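Local coordinates for protein thiamine pyrophosphokinase (Saccharomyces cerevisiae, PDB 1IG0) that transfers a pyrophosphate group from ATP to thiamine, making thiamine diphosphate in the only enzymatic route to this cofactor in yeast, at residues B[74-79]-B[103-108]; B[133-138]-B[213-218]. All blocks are in the same frame, centred on the assembly; numbering follows the deposited sequence.

Contact 1: residues B[74-79]-B[103-108]; sequences RLYDYL and EKVYKY
Tyr76 makes a mainly aromatic and apolar helix-to-helix contact at the periphery of the catalytic domain, reaching from helix 71-78 to Lys104, Val105 and Tyr108 of helix 103-111. The two short segments run nearly perpendicular, at 88°, and their axes come no closer than 10.5 Å, so side chains must bridge the separation. With CG anti to the backbone N (chi1 -176°), the Tyr76 ring extends toward the other helix. It presents its edge to the face of Tyr108 in an offset edge-to-face pair, centroids 5.4 Å apart and planes at 63°. Tyr76 CE1 lies 3.7 Å from Tyr108 CG. Val105 CG2 packs obliquely against the ring, 3.6 Å from Tyr76 CD2. Both helices belong to the beta-alpha-beta connections of the parallel strands 64-68, 93-96 and 115-118, and Arg86 of helix 83-88 makes cation-pi contacts with both tyrosines. The bent end of Lys104 brings NZ obliquely to within 3.2 Å of Tyr76 CE2, while Asp77 OD1 remains 4.9 Å from Lys104 NZ. Cutting Tyr76 back to an alanine removes the ring, which would probably leave a gap beside Val105 CG2 and the face of Tyr108 without its edge-on partner.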
# COMPACT_ATOMS: atom_id res chain seq x y z
N ARG B 74 -13.91 -10.50 -11.92
CA ARG B 74 -13.54 -9.12 -12.20
C ARG B 74 -13.49 -8.85 -13.70
O ARG B 74 -14.02 -7.85 -14.18
CB ARG B 74 -12.18 -8.82 -11.58
CG ARG B 74 -12.09 -9.10 -10.09
CD ARG B 74 -13.06 -8.24 -9.29
NE ARG B 74 -12.93 -8.46 -7.85
CZ ARG B 74 -13.61 -7.80 -6.93
NH1 ARG B 74 -14.49 -6.87 -7.28
NH2 ARG B 74 -13.43 -8.07 -5.64
N LEU B 75 -12.83 -9.74 -14.44
CA LEU B 75 -12.71 -9.59 -15.89
C LEU B 75 -14.07 -9.73 -16.54
O LEU B 75 -14.45 -8.94 -17.41
CB LEU B 75 -11.75 -10.65 -16.45
CG LEU B 75 -11.52 -10.62 -17.96
CD1 LEU B 75 -10.88 -9.30 -18.36
CD2 LEU B 75 -10.64 -11.80 -18.37
N TYR B 76 -14.81 -10.75 -16.12
CA TYR B 76 -16.14 -11.03 -16.64
C TYR B 76 -17.03 -9.79 -16.54
O TYR B 76 -17.67 -9.40 -17.52
CB TYR B 76 -16.78 -12.18 -15.86
CG TYR B 76 -18.13 -12.62 -16.38
CD1 TYR B 76 -18.24 -13.40 -17.53
CD2 TYR B 76 -19.30 -12.25 -15.72
CE1 TYR B 76 -19.48 -13.81 -18.01
CE2 TYR B 76 -20.55 -12.65 -16.19
CZ TYR B 76 -20.63 -13.43 -17.34
OH TYR B 76 -21.86 -13.83 -17.80
N ASP B 77 -17.08 -9.19 -15.36
CA ASP B 77 -17.90 -8.00 -15.14
C ASP B 77 -17.32 -6.77 -15.84
O ASP B 77 -18.06 -5.96 -16.39
CB ASP B 77 -18.04 -7.71 -13.64
CG ASP B 77 -18.74 -8.82 -12.89
OD1 ASP B 77 -19.69 -9.41 -13.46
OD2 ASP B 77 -18.36 -9.10 -11.74
N TYR B 78 -16.00 -6.64 -15.81
CA TYR B 78 -15.34 -5.50 -16.44
C TYR B 78 -15.85 -5.32 -17.86
O TYR B 78 -15.99 -4.20 -18.35
CB TYR B 78 -13.82 -5.71 -16.46
CG TYR B 78 -13.05 -4.61 -17.14
CD1 TYR B 78 -13.09 -3.30 -16.66
CD2 TYR B 78 -12.28 -4.87 -18.28
CE1 TYR B 78 -12.38 -2.28 -17.29
CE2 TYR B 78 -11.56 -3.86 -18.91
CZ TYR B 78 -11.61 -2.56 -18.41
OH TYR B 78 -10.90 -1.56 -19.03
N LEU B 79 -16.12 -6.44 -18.53
CA LEU B 79 -16.60 -6.40 -19.91
C LEU B 79 -18.09 -6.72 -19.99
O LEU B 79 -18.55 -7.35 -20.94
CB LEU B 79 -15.79 -7.37 -20.76
CG LEU B 79 -14.28 -7.10 -20.72
CD1 LEU B 79 -13.53 -8.08 -21.60
CD2 LEU B 79 -14.00 -5.67 -21.17
N GLU B 103 -20.54 -19.05 -10.07
CA GLU B 103 -20.98 -20.24 -10.79
C GLU B 103 -21.21 -19.86 -12.25
O GLU B 103 -20.87 -20.61 -13.16
CB GLU B 103 -22.27 -20.80 -10.18
CG GLU B 103 -22.75 -22.09 -10.83
CD GLU B 103 -23.95 -22.70 -10.12
OE1 GLU B 103 -24.56 -22.01 -9.27
OE2 GLU B 103 -24.30 -23.86 -10.43
N LYS B 104 -21.79 -18.69 -12.46
CA LYS B 104 -22.06 -18.18 -13.80
C LYS B 104 -20.76 -17.91 -14.55
O LYS B 104 -20.62 -18.26 -15.72
CB LYS B 104 -22.89 -16.89 -13.70
CG LYS B 104 -23.01 -16.11 -15.00
CD LYS B 104 -24.02 -14.97 -14.87
CE LYS B 104 -23.73 -14.07 -13.66
NZ LYS B 104 -22.39 -13.43 -13.75
N VAL B 105 -19.80 -17.30 -13.86
CA VAL B 105 -18.51 -16.99 -14.46
C VAL B 105 -17.73 -18.27 -14.78
O VAL B 105 -17.11 -18.37 -15.84
CB VAL B 105 -17.66 -16.10 -13.53
CG1 VAL B 105 -16.27 -15.89 -14.12
CG2 VAL B 105 -18.35 -14.76 -13.33
N TYR B 106 -17.76 -19.23 -13.87
CA TYR B 106 -17.06 -20.50 -14.07
C TYR B 106 -17.56 -21.19 -15.33
O TYR B 106 -16.77 -21.60 -16.18
CB TYR B 106 -17.26 -21.42 -12.87
CG TYR B 106 -16.72 -22.82 -13.08
CD1 TYR B 106 -15.34 -23.05 -13.19
CD2 TYR B 106 -17.57 -23.91 -13.20
CE1 TYR B 106 -14.84 -24.33 -13.41
CE2 TYR B 106 -17.08 -25.20 -13.42
CZ TYR B 106 -15.71 -25.40 -13.53
OH TYR B 106 -15.23 -26.66 -13.75
N LYS B 107 -18.88 -21.32 -15.45
CA LYS B 107 -19.48 -21.97 -16.60
C LYS B 107 -19.12 -21.29 -17.91
O LYS B 107 -18.83 -21.95 -18.91
CB LYS B 107 -21.00 -22.02 -16.47
CG LYS B 107 -21.54 -23.03 -15.46
CD LYS B 107 -22.98 -23.40 -15.78
CE LYS B 107 -23.53 -24.48 -14.86
NZ LYS B 107 -23.83 -23.97 -13.50
N TYR B 108 -19.13 -19.96 -17.91
CA TYR B 108 -18.82 -19.18 -19.11
C TYR B 108 -17.41 -19.43 -19.64
O TYR B 108 -17.22 -19.69 -20.83
CB TYR B 108 -18.98 -17.69 -18.84
CG TYR B 108 -18.60 -16.82 -20.02
CD1 TYR B 108 -19.44 -16.71 -21.13
CD2 TYR B 108 -17.39 -16.14 -20.04
CE1 TYR B 108 -19.08 -15.95 -22.23
CE2 TYR B 108 -17.01 -15.37 -21.14
CZ TYR B 108 -17.86 -15.28 -22.23
OH TYR B 108 -17.50 -14.52 -23.32

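Contact 2: residues B[133-138]-B[213-218]; sequences LISLHF and ASYFKL
Ser135 OG is held by two groups: it accepts a hydrogen bond from Asn139 ND2, one turn further along helix 126-139, and shares a short one of 2.5 Å with Tyr215 OH. Either hydroxyl of the latter pair could be the donor. The angle CZ-OH...OG at Tyr215 is about 111°, so the serine oxygen meets the phenol at a normal hydroxyl angle, oblique to the ring. Ser135 OG is placed for this by a chi1 of -172°, anti to its own backbone N.

Alongside the polar pair, Phe216 points its ring edge at the helix. Ile134 CG2 comes near the plane of that ring, 3.8 Å from Phe216 CE2, and Ser135 N lies 4.0 Å from Phe216 CZ, also at the edge. Both aromatic residues emerge from a type I beta turn, Ala213 to Phe216, closed by Phe216 N to Ala213 O at 2.9 Å. This turn links helix 196-212 to strand 216-221 in the alpha-beta-alpha core, where helix 126-139 meets the start of the strand at Phe216 and also touches strands 184-189 and 38-43. Tyr169 of helix 164-175 touches both Ser135 and Tyr215, and Ile184 adjoins Phe216. Two buried hydroxyls thus share one bond, with Asn139 as the second partner of Ser135 OG, which is consistent with a directional tie between helix and turn that apolar contact alone would not supply.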
# COMPACT_ATOMS: atom_id res chain seq x y z
N LEU B 133 2.65 -21.09 -12.07
CA LEU B 133 1.96 -21.53 -13.28
C LEU B 133 2.55 -20.87 -14.52
O LEU B 133 2.82 -21.54 -15.52
CB LEU B 133 0.47 -21.18 -13.19
CG LEU B 133 -0.34 -21.29 -14.48
CD1 LEU B 133 -0.38 -22.74 -14.95
CD2 LEU B 133 -1.75 -20.77 -14.24
N ILE B 134 2.76 -19.56 -14.44
CA ILE B 134 3.32 -18.81 -15.55
C ILE B 134 4.69 -19.34 -15.97
O ILE B 134 4.96 -19.52 -17.15
CB ILE B 134 3.42 -17.31 -15.20
CG1 ILE B 134 2.02 -16.72 -15.06
CG2 ILE B 134 4.21 -16.57 -16.27
CD1 ILE B 134 1.98 -15.33 -14.48
N SER B 135 5.55 -19.60 -14.99
CA SER B 135 6.88 -20.12 -15.29
C SER B 135 6.78 -21.50 -15.93
O SER B 135 7.48 -21.79 -16.90
CB SER B 135 7.72 -20.21 -14.01
OG SER B 135 9.07 -20.52 -14.33
N LEU B 136 5.91 -22.35 -15.40
CA LEU B 136 5.72 -23.69 -15.95
C LEU B 136 5.25 -23.59 -17.40
O LEU B 136 5.74 -24.30 -18.28
CB LEU B 136 4.69 -24.47 -15.13
CG LEU B 136 5.17 -25.04 -13.79
CD1 LEU B 136 3.98 -25.60 -13.02
CD2 LEU B 136 6.21 -26.13 -14.05
N HIS B 137 4.30 -22.69 -17.65
CA HIS B 137 3.76 -22.50 -18.99
C HIS B 137 4.86 -22.21 -20.01
O HIS B 137 4.89 -22.81 -21.09
CB HIS B 137 2.77 -21.33 -19.00
CG HIS B 137 2.29 -20.96 -20.37
ND1 HIS B 137 1.26 -21.62 -21.01
CD2 HIS B 137 2.75 -20.04 -21.25
CE1 HIS B 137 1.10 -21.11 -22.22
NE2 HIS B 137 1.99 -20.15 -22.39
N PHE B 138 5.75 -21.29 -19.67
CA PHE B 138 6.83 -20.91 -20.57
C PHE B 138 8.10 -21.75 -20.51
O PHE B 138 8.80 -21.89 -21.52
CB PHE B 138 7.22 -19.45 -20.34
CG PHE B 138 6.22 -18.45 -20.85
CD1 PHE B 138 5.56 -17.59 -19.98
CD2 PHE B 138 5.93 -18.38 -22.21
CE1 PHE B 138 4.64 -16.67 -20.45
CE2 PHE B 138 5.01 -17.46 -22.70
CZ PHE B 138 4.36 -16.60 -21.82
N ALA B 213 13.49 -16.15 -8.80
CA ALA B 213 13.03 -16.36 -10.17
C ALA B 213 13.36 -15.09 -10.94
O ALA B 213 12.48 -14.45 -11.53
CB ALA B 213 11.53 -16.62 -10.19
N SER B 214 14.64 -14.74 -10.94
CA SER B 214 15.15 -13.54 -11.59
C SER B 214 14.77 -13.33 -13.05
O SER B 214 14.90 -12.22 -13.55
CB SER B 214 16.67 -13.47 -11.45
OG SER B 214 17.29 -14.55 -12.12
N TYR B 215 14.33 -14.38 -13.74
CA TYR B 215 13.95 -14.21 -15.14
C TYR B 215 12.66 -13.40 -15.27
O TYR B 215 12.35 -12.89 -16.34
CB TYR B 215 13.82 -15.58 -15.83
CG TYR B 215 13.02 -16.60 -15.06
CD1 TYR B 215 11.62 -16.64 -15.14
CD2 TYR B 215 13.65 -17.52 -14.23
CE1 TYR B 215 10.89 -17.57 -14.43
CE2 TYR B 215 12.92 -18.46 -13.50
CZ TYR B 215 11.54 -18.48 -13.61
OH TYR B 215 10.81 -19.40 -12.88
N PHE B 216 11.92 -13.29 -14.17
CA PHE B 216 10.69 -12.51 -14.15
C PHE B 216 11.02 -11.03 -14.04
O PHE B 216 11.98 -10.65 -13.37
CB PHE B 216 9.81 -12.88 -12.95
CG PHE B 216 8.90 -14.06 -13.17
CD1 PHE B 216 9.16 -15.27 -12.54
CD2 PHE B 216 7.77 -13.94 -13.97
CE1 PHE B 216 8.29 -16.35 -12.70
CE2 PHE B 216 6.89 -15.01 -14.14
CZ PHE B 216 7.15 -16.22 -13.50
N LYS B 217 10.21 -10.20 -14.69
CA LYS B 217 10.36 -8.76 -14.63
C LYS B 217 8.96 -8.26 -14.32
O LYS B 217 8.17 -7.97 -15.22
CB LYS B 217 10.83 -8.20 -15.98
CG LYS B 217 12.11 -8.83 -16.51
CD LYS B 217 12.63 -8.03 -17.70
CE LYS B 217 11.55 -7.85 -18.76
NZ LYS B 217 11.93 -6.82 -19.77
N LEU B 218 8.67 -8.17 -13.03
CA LEU B 218 7.36 -7.75 -12.56
C LEU B 218 7.16 -6.26 -12.35
O LEU B 218 8.02 -5.56 -11.83
CB LEU B 218 7.03 -8.49 -11.25
CG LEU B 218 5.79 -8.05 -10.46
CD1 LEU B 218 4.53 -8.30 -11.28
CD2 LEU B 218 5.74 -8.83 -9.15

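Overall arrangement
Contact 1 is complete in sequence before contact 2 begins, and both belong to the catalytic domain. Their centres are 26 Å apart and their nearest atoms about 13 Å, so they do not touch. Both concern the large mixed sheet: contact 1 joins helices serving the strands toward its 115-118 end, whereas contact 2 is buried at strand 216-221. The centre of contact 1 lies about 23 Å from the centre of the chain, that of contact 2 about 11 Å. Contact 2 is tied more closely in sequence to thiamine, since helix 126-139 directly follows Gln122, Tyr123, Ser124 and Thr125, which line a bound thiamine's pocket. None of the touching residues in either contact belongs to that pocket.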